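Local structure of protein (endonuclease) (1BYR) at residues A[23-28]-A[98-103]. The protein is a bacterial endonuclease of the phospholipase D-like superfamily, with a mixed beta sheet flanked by helices in each of its two chains. Residues are numbered along the deposited sequence; the frame is centred on the assembly and turned at random.
Sequences IDSAKT and IIVDNV
Asp101 reaches across to the turn Lys27–Ser29, whose successive backbone N-H groups point at its carboxylate. Its CB lies 3.7 Å from Thr28 OG1, and CG, anti to its own carbonyl carbon (chi1 -66°), comes within 3.4 Å of the same hydroxyl. At the tip the oxygens share the amides. OD2 takes a nearly straight bond from Lys27 N (3.0 Å, 169°) on its syn lone pair, whereas OD1 is met by Thr28 N (2.8 Å) from above the carboxylate plane. Thr28 OG1 approaches OD1 at 2.9 Å, a weak bond at most, and Ser29 N also bonds to OD1, so successive amides fix the rotation of the group. A water bridges OD2 to Ser25 OG, which also bonds Ala22 O. Lys27 bends back to place NZ on Ser25 O, its charge probably favouring an ionised Asp101. Next to these polar groups, Val100 CG1 presses tightly on Ala26 CB (3.5 Å), and the CD1 tips of Ile23 and Ile98 meet at 3.6 Å, their side chains crossing at about a right angle and both touching Ile30. An aspartate in the 97-100/104-108 hairpin turn thus accepts the amides of a helix-to-strand turn in the alpha/beta PLD-like fold.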
loop_
_atom_site.group_PDB
_atom_site.type_symbol
_atom_site.label_atom_id
_atom_site.label_comp_id
_atom_site.label_asym_id
_atom_site.label_seq_id
_atom_site.Cartn_x
_atom_site.Cartn_y
_atom_site.Cartn_z
ATOM N N ILE A 23 8.749 -13.410 3.098
ATOM C CA ILE A 23 9.714 -13.456 4.182
ATOM C C ILE A 23 10.387 -14.829 4.219
ATOM O O ILE A 23 11.601 -14.935 4.343
ATOM C CB ILE A 23 9.038 -13.135 5.532
ATOM C CG1 ILE A 23 8.543 -11.686 5.500
ATOM C CG2 ILE A 23 10.028 -13.350 6.701
ATOM C CD1 ILE A 23 7.470 -11.384 6.539
ATOM N N ASP A 24 9.584 -15.872 4.061
ATOM C CA ASP A 24 10.077 -17.243 4.060
ATOM C C ASP A 24 11.034 -17.542 2.909
ATOM O O ASP A 24 11.804 -18.500 2.962
ATOM C CB ASP A 24 8.907 -18.214 3.967
ATOM C CG ASP A 24 8.159 -18.360 5.273
ATOM O OD1 ASP A 24 8.670 -17.909 6.329
ATOM O OD2 ASP A 24 7.053 -18.934 5.234
ATOM N N SER A 25 10.966 -16.729 1.861
ATOM C CA SER A 25 11.813 -16.926 0.682
ATOM C C SER A 25 13.202 -16.309 0.783
ATOM O O SER A 25 14.092 -16.660 0.012
ATOM C CB SER A 25 11.132 -16.354 -0.560
ATOM O OG SER A 25 11.493 -14.985 -0.749
ATOM N N ALA A 26 13.379 -15.380 1.710
ATOM C CA ALA A 26 14.661 -14.697 1.856
ATOM C C ALA A 26 15.821 -15.637 2.173
ATOM O O ALA A 26 15.787 -16.398 3.151
ATOM C CB ALA A 26 14.564 -13.623 2.929
ATOM N N LYS A 27 16.850 -15.572 1.335
ATOM C CA LYS A 27 18.045 -16.397 1.520
ATOM C C LYS A 27 19.222 -15.555 1.997
ATOM O O LYS A 27 20.147 -16.073 2.600
ATOM C CB LYS A 27 18.431 -17.091 0.210
ATOM C CG LYS A 27 17.291 -17.830 -0.483
ATOM C CD LYS A 27 16.859 -19.060 0.292
ATOM C CE LYS A 27 16.034 -20.009 -0.589
ATOM N NZ LYS A 27 14.840 -19.369 -1.235
ATOM N N THR A 28 19.175 -14.251 1.734
ATOM C CA THR A 28 20.262 -13.380 2.134
ATOM C C THR A 28 19.873 -12.110 2.887
ATOM O O THR A 28 20.504 -11.759 3.881
ATOM C CB THR A 28 21.110 -12.983 0.920
ATOM O OG1 THR A 28 20.297 -12.243 0.002
ATOM C CG2 THR A 28 21.652 -14.219 0.212
ATOM N N ILE A 98 8.499 -4.735 2.277
ATOM C CA ILE A 98 9.487 -5.758 2.587
ATOM C C ILE A 98 10.321 -5.973 1.324
ATOM O O ILE A 98 9.804 -6.389 0.290
ATOM C CB ILE A 98 8.848 -7.117 3.003
ATOM C CG1 ILE A 98 8.011 -6.950 4.272
ATOM C CG2 ILE A 98 9.950 -8.136 3.300
ATOM C CD1 ILE A 98 7.430 -8.253 4.829
ATOM N N ILE A 99 11.607 -5.629 1.406
ATOM C CA ILE A 99 12.530 -5.802 0.293
ATOM C C ILE A 99 13.337 -7.070 0.598
ATOM O O ILE A 99 14.064 -7.130 1.588
ATOM C CB ILE A 99 13.497 -4.605 0.168
ATOM C CG1 ILE A 99 12.712 -3.294 0.062
ATOM C CG2 ILE A 99 14.376 -4.776 -1.058
ATOM C CD1 ILE A 99 13.509 -2.078 0.488
ATOM N N VAL A 100 13.208 -8.079 -0.261
ATOM C CA VAL A 100 13.884 -9.363 -0.065
ATOM C C VAL A 100 15.030 -9.669 -1.040
ATOM O O VAL A 100 14.887 -9.554 -2.273
ATOM C CB VAL A 100 12.838 -10.502 -0.139
ATOM C CG1 VAL A 100 13.488 -11.863 0.121
ATOM C CG2 VAL A 100 11.739 -10.235 0.877
ATOM N N ASP A 101 16.184 -10.022 -0.480
ATOM C CA ASP A 101 17.348 -10.391 -1.266
ATOM C C ASP A 101 17.754 -9.370 -2.338
ATOM O O ASP A 101 18.242 -9.736 -3.407
ATOM C CB ASP A 101 17.114 -11.773 -1.891
ATOM C CG ASP A 101 17.038 -12.883 -0.838
ATOM O OD1 ASP A 101 17.451 -12.628 0.311
ATOM O OD2 ASP A 101 16.562 -13.992 -1.143
ATOM N N ASN A 102 17.555 -8.092 -2.041
ATOM C CA ASN A 102 17.933 -7.019 -2.949
ATOM C C ASN A 102 17.338 -7.067 -4.359
ATOM O O ASN A 102 17.789 -6.349 -5.241
ATOM C CB ASN A 102 19.459 -6.951 -3.042
ATOM C CG ASN A 102 19.948 -5.654 -3.664
ATOM O OD1 ASN A 102 20.036 -4.619 -2.998
ATOM N ND2 ASN A 102 20.276 -5.707 -4.948
ATOM N N VAL A 103 16.337 -7.906 -4.580
ATOM C CA VAL A 103 15.725 -7.995 -5.904
ATOM C C VAL A 103 14.216 -8.159 -5.881
ATOM O O VAL A 103 13.577 -8.097 -6.921
ATOM C CB VAL A 103 16.298 -9.162 -6.728
ATOM C CG1 VAL A 103 17.812 -9.152 -6.686
ATOM C CG2 VAL A 103 15.750 -10.465 -6.202
HETATM O O HOH W 1 13.521 -14.258 -2.308
#